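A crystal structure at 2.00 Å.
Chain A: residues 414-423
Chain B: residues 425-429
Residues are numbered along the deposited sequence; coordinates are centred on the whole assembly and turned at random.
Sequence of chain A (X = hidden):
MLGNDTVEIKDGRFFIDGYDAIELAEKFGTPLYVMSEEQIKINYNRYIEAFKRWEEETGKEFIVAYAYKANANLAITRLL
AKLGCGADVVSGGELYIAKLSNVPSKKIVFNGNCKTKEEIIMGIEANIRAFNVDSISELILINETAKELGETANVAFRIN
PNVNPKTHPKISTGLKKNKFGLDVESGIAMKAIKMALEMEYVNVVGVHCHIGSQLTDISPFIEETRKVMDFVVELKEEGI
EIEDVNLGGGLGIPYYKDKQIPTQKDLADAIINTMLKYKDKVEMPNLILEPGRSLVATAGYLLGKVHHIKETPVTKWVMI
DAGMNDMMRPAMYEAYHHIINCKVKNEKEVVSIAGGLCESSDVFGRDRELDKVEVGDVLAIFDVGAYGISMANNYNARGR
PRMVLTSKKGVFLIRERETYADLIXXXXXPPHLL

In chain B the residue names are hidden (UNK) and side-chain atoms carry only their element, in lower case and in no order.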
ATOM      1  N   ILE A 414      -5.175  19.556   9.201  1.00 10.68           N
ATOM      2  CA  ILE A 414      -6.024  18.485   9.737  1.00 10.14           C
ATOM      3  C   ILE A 414      -5.297  17.154   9.893  1.00 10.47           C
ATOM      4  O   ILE A 414      -5.875  16.184  10.408  1.00  9.93           O
ATOM      5  CB  ILE A 414      -7.317  18.248   8.908  1.00 10.14           C
ATOM      6  CG1 ILE A 414      -6.975  17.954   7.429  1.00 10.47           C
ATOM      7  CG2 ILE A 414      -8.196  19.551   8.999  1.00  9.48           C
ATOM      8  CD1 ILE A 414      -8.209  17.382   6.663  1.00  8.97           C
ATOM      9  N   ARG A 415      -4.047  17.083   9.431  1.00 10.61           N
ATOM     10  CA  ARG A 415      -3.258  15.878   9.699  1.00 10.22           C
ATOM     11  C   ARG A 415      -1.833  16.350   9.834  1.00 10.92           C
ATOM     12  O   ARG A 415      -1.330  17.058   8.974  1.00 10.15           O
ATOM     13  CB  ARG A 415      -3.384  14.827   8.565  1.00 10.12           C
ATOM     14  CG  ARG A 415      -2.637  13.518   8.937  1.00  8.17           C
ATOM     15  CD  ARG A 415      -2.403  12.554   7.758  1.00  9.75           C
ATOM     16  NE  ARG A 415      -1.418  11.570   8.188  1.00  9.94           N
ATOM     17  CZ  ARG A 415      -1.723  10.397   8.718  1.00 11.35           C
ATOM     18  NH1 ARG A 415      -3.000  10.038   8.860  1.00 11.38           N
ATOM     19  NH2 ARG A 415      -0.754   9.596   9.144  1.00 13.49           N
ATOM     20  N   GLU A 416      -1.151  15.988  10.919  1.00 11.76           N
ATOM     21  CA  GLU A 416       0.243  16.418  11.065  1.00 11.47           C
ATOM     22  C   GLU A 416       1.116  15.397  10.375  1.00 12.64           C
ATOM     23  O   GLU A 416       0.739  14.215  10.219  1.00 10.80           O
ATOM     24  CB  GLU A 416       0.602  16.517  12.556  1.00 14.90           C
ATOM     25  CG  GLU A 416       1.943  17.123  12.879  1.00 19.87           C
ATOM     26  CD  GLU A 416       2.237  18.443  12.182  1.00 20.53           C
ATOM     27  OE1 GLU A 416       2.654  18.360  11.027  1.00 18.45           O
ATOM     28  OE2 GLU A 416       2.063  19.536  12.781  1.00 18.75           O
ATOM     29  N   ARG A 417       2.303  15.807   9.948  1.00 12.98           N
ATOM     30  CA  ARG A 417       3.140  14.827   9.285  1.00 15.82           C
ATOM     31  C   ARG A 417       3.879  13.966  10.285  1.00 14.31           C
ATOM     32  O   ARG A 417       3.947  14.283  11.474  1.00 13.19           O
ATOM     33  CB  ARG A 417       4.176  15.495   8.366  1.00 20.36           C
ATOM     34  CG  ARG A 417       5.110  16.433   9.052  1.00 23.79           C
ATOM     35  CD  ARG A 417       6.220  16.821   8.012  1.00 30.44           C
ATOM     36  NE  ARG A 417       5.660  17.403   6.791  1.00 32.33           N
ATOM     37  CZ  ARG A 417       5.625  18.709   6.530  1.00 35.77           C
ATOM     38  NH1 ARG A 417       6.133  19.583   7.432  1.00 37.18           N
ATOM     39  NH2 ARG A 417       5.091  19.139   5.377  1.00 34.16           N
ATOM     40  N   GLU A 418       4.452  12.883   9.803  1.00 12.17           N
ATOM     41  CA  GLU A 418       5.232  12.020  10.684  1.00 13.00           C
ATOM     42  C   GLU A 418       6.736  12.386  10.582  1.00 13.21           C
ATOM     43  O   GLU A 418       7.250  12.608   9.467  1.00 13.54           O
ATOM     44  CB  GLU A 418       5.029  10.538  10.271  1.00 14.95           C
ATOM     45  CG  GLU A 418       3.663  10.002  10.750  1.00 15.74           C
ATOM     46  CD  GLU A 418       3.350   8.647  10.199  1.00 16.60           C
ATOM     47  OE1 GLU A 418       3.547   8.439   8.993  1.00 14.32           O
ATOM     48  OE2 GLU A 418       2.881   7.793  10.993  1.00 20.64           O
ATOM     49  N   THR A 419       7.437  12.437  11.718  1.00 12.14           N
ATOM     50  CA  THR A 419       8.878  12.747  11.731  1.00 12.76           C
ATOM     51  C   THR A 419       9.653  11.461  11.708  1.00 12.42           C
ATOM     52  O   THR A 419       9.054  10.369  11.738  1.00 11.30           O
ATOM     53  CB  THR A 419       9.337  13.457  13.059  1.00 13.83           C
ATOM     54  OG1 THR A 419       9.120  12.554  14.158  1.00 13.39           O
ATOM     55  CG2 THR A 419       8.515  14.747  13.282  1.00 12.16           C
ATOM     56  N   TYR A 420      10.979  11.592  11.593  1.00 13.43           N
ATOM     57  CA  TYR A 420      11.829  10.404  11.639  1.00 15.37           C
ATOM     58  C   TYR A 420      11.542   9.682  12.963  1.00 15.62           C
ATOM     59  O   TYR A 420      11.510   8.446  12.991  1.00 14.77           O
ATOM     60  CB  TYR A 420      13.344  10.771  11.574  1.00 17.63           C
ATOM     61  CG  TYR A 420      13.773  11.359  10.234  1.00 22.01           C
ATOM     62  CD1 TYR A 420      13.155  10.968   9.050  1.00 23.29           C
ATOM     63  CD2 TYR A 420      14.757  12.330  10.155  1.00 24.73           C
ATOM     64  CE1 TYR A 420      13.497  11.547   7.803  1.00 23.48           C
ATOM     65  CE2 TYR A 420      15.128  12.909   8.907  1.00 26.12           C
ATOM     66  CZ  TYR A 420      14.480  12.502   7.745  1.00 25.28           C
ATOM     67  OH  TYR A 420      14.823  13.089   6.542  1.00 25.42           O
ATOM     68  N   ALA A 421      11.302  10.437  14.057  1.00 13.40           N
ATOM     69  CA  ALA A 421      11.045   9.793  15.352  1.00 13.48           C
ATOM     70  C   ALA A 421       9.758   8.985  15.294  1.00 14.31           C
ATOM     71  O   ALA A 421       9.625   7.933  15.966  1.00 13.54           O
ATOM     72  CB  ALA A 421      10.983  10.886  16.553  1.00 14.68           C
ATOM     73  N   ASP A 422       8.781   9.448  14.506  1.00 11.35           N
ATOM     74  CA  ASP A 422       7.546   8.671  14.430  1.00 13.29           C
ATOM     75  C   ASP A 422       7.740   7.312  13.696  1.00 12.57           C
ATOM     76  O   ASP A 422       6.995   6.344  13.941  1.00 11.62           O
ATOM     77  CB  ASP A 422       6.448   9.455  13.660  1.00 15.31           C
ATOM     78  CG  ASP A 422       5.840  10.597  14.461  1.00 14.55           C
ATOM     79  OD1 ASP A 422       5.308  10.351  15.538  1.00 17.84           O
ATOM     80  OD2 ASP A 422       5.842  11.740  13.987  1.00 15.55           O
ATOM     81  N   LEU A 423       8.689   7.261  12.756  1.00 12.83           N
ATOM     82  CA  LEU A 423       8.911   6.062  11.960  1.00 14.30           C
ATOM     83  C   LEU A 423       9.230   4.858  12.847  1.00 14.10           C
ATOM     84  O   LEU A 423       8.817   3.740  12.529  1.00 13.37           O
ATOM     85  CB  LEU A 423      10.074   6.259  10.991  1.00 14.80           C
ATOM     86  CG  LEU A 423       9.829   7.320   9.885  1.00 14.21           C
ATOM     87  CD1 LEU A 423      11.139   7.544   9.082  1.00 15.77           C
ATOM     88  CD2 LEU A 423       8.703   6.788   8.974  1.00 16.31           C
TER
ATOM     89  N   UNK B 425      -4.183   9.546  15.875  1.00 11.40           N
ATOM     90  CA  UNK B 425      -3.185  10.330  16.622  1.00 11.43           C
ATOM     91  C   UNK B 425      -2.508  11.475  15.850  1.00 10.15           C
ATOM     92  O   UNK B 425      -1.900  12.330  16.460  1.00  9.85           O
ATOM     93  c   UNK B 425      -2.095   9.358  17.260  1.00 10.52           C
ATOM     94  N   UNK B 426      -2.666  11.524  14.537  1.00  9.79           N
ATOM     95  CA  UNK B 426      -2.108  12.621  13.759  1.00  9.22           C
ATOM     96  C   UNK B 426      -3.230  13.506  13.225  1.00 10.26           C
ATOM     97  O   UNK B 426      -2.934  14.475  12.552  1.00 11.28           O
ATOM     98  c   UNK B 426       0.939  12.253  13.665  1.00 15.72           C
ATOM     99  c   UNK B 426      -1.313  12.085  12.547  1.00 11.41           C
ATOM    100  n   UNK B 426       3.050  12.296  14.805  1.00 24.57           N
ATOM    101  c   UNK B 426      -0.070  11.303  12.943  1.00 13.76           C
ATOM    102  c   UNK B 426       2.049  11.400  14.351  1.00 19.48           C
ATOM    103  N   UNK B 427      -4.495  13.206  13.528  1.00 10.22           N
ATOM    104  CA  UNK B 427      -5.613  13.994  12.959  1.00 10.59           C
ATOM    105  C   UNK B 427      -5.943  15.160  13.835  1.00 11.80           C
ATOM    106  O   UNK B 427      -5.889  15.052  15.063  1.00 12.70           O
ATOM    107  c   UNK B 427      -6.710  11.960  11.821  1.00 10.81           C
ATOM    108  o   UNK B 427      -7.719  11.196  11.654  1.00 12.14           O
ATOM    109  o   UNK B 427      -5.618  11.788  11.226  1.00 10.72           O
ATOM    110  c   UNK B 427      -6.893  13.136  12.767  1.00  8.92           C
ATOM    111  N   UNK B 428      -6.313  16.289  13.230  1.00 10.99           N
ATOM    112  CA  UNK B 428      -6.605  17.476  14.037  1.00 11.35           C
ATOM    113  C   UNK B 428      -7.933  18.054  13.582  1.00 11.45           C
ATOM    114  O   UNK B 428      -8.082  18.388  12.398  1.00  9.84           O
ATOM    115  c   UNK B 428      -3.853  17.820  15.451  1.00 18.71           C
ATOM    116  c   UNK B 428      -4.139  18.064  14.002  1.00 15.21           C
ATOM    117  c   UNK B 428      -5.861  19.796  14.738  1.00 15.41           C
ATOM    118  c   UNK B 428      -5.579  18.576  13.778  1.00 12.15           C
ATOM    119  N   UNK B 429      -8.860  18.243  14.509  1.00  9.36           N
ATOM    120  CA  UNK B 429     -10.152  18.777  14.151  1.00  9.90           C
ATOM    121  C   UNK B 429     -10.116  20.312  14.291  1.00 11.91           C
ATOM    122  O   UNK B 429      -9.849  20.834  15.380  1.00 11.55           O
ATOM    123  c   UNK B 429     -11.271  18.221  15.102  1.00 10.75           C
ATOM    124  c   UNK B 429     -11.371  16.663  14.958  1.00 10.41           C
ATOM    125  c   UNK B 429     -12.682  18.874  14.760  1.00  9.47           C
TER
HETATM  126  O   HOH W   1      -5.675  11.419   8.538  1.00 10.96           O

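Position 425 has a single side-chain atom, one carbon bonded to CA. This CB comes no nearer to the chain A stretch than 7.7 Å, at Asp A422 OD1, so the evidence is the atom count alone: Ala B425.

Position 426 carries five side-chain atoms, four carbons in an unbranched row ending in a nitrogen. The row passes the CB of Glu A416 and the CG of Glu A418, and its nitrogen comes 3.0 Å from Asp A422 OD2. A linear four-carbon chain with a terminal amine is lysine, Lys B426. With chi1 and chi2 both m and chi3 and chi4 both t, the chain bends near its base and then runs extended to the carboxylate. NZ lies 3.0 Å from Asp A422 OD2 and 3.1 Å from Asp A422 OD1; both hydrogen bonds are weak, but the paired charges make a salt bridge. Asp A422 OD2 also accepts from Thr A419 N at 2.9 Å, tying the carboxylate to its own chain; separately, Asp A422 N gives a capping bond to Thr A419 OG1 at 3.1 Å. Nearer the backbone, Lys B426 CB lies over one face of the Arg A415 guanidinium.

At position 427 there are two carbons, the second bearing two oxygens, one of them 3.9 Å from Arg A415 NH1. This short carboxylate identifies Asp B427. That oxygen, OD1, makes a long salt bridge but lies well out of the guanidinium plane, so charge alone links them directly. Water 1 supplies the hydrogen bonds, donating to Asp B427 OD1 at 2.7 Å and accepting from Arg A415 NH1 at 3.0 Å.

Position 428 shows four carbons, forked at the first, with one arm two carbons long. No polar atom is present, and the nearest approach to the chain A stretch is 4.1 Å, from CB to Ile A414 CA. The unequal fork gives Ile B428.

Position 429 has three carbons, one carrying the other two. Its CA-to-CB bond points away from the chain A stretch, and its closest approach is 7.0 Å, from CB to Ile A414 CG2. The equal fork is Val B429.

The contact rests first on backbone. Ile B428 N donates to Ile A414 O at 2.9 Å, and Glu A416 N donates to Lys B426 O at 2.9 Å, each at 159°; they frame a single beta bridge between Arg A415 and Asp B427, whose CA atoms are 4.4 Å apart. Arg A415 CA also approaches Lys B426 O at 3.2 Å, a CA-H...O contact. Side-chain charge extends this short pairing: Lys B426 reaches Asp A422, well beyond the bridge.

Chain B, residues 425-429: AKDIV
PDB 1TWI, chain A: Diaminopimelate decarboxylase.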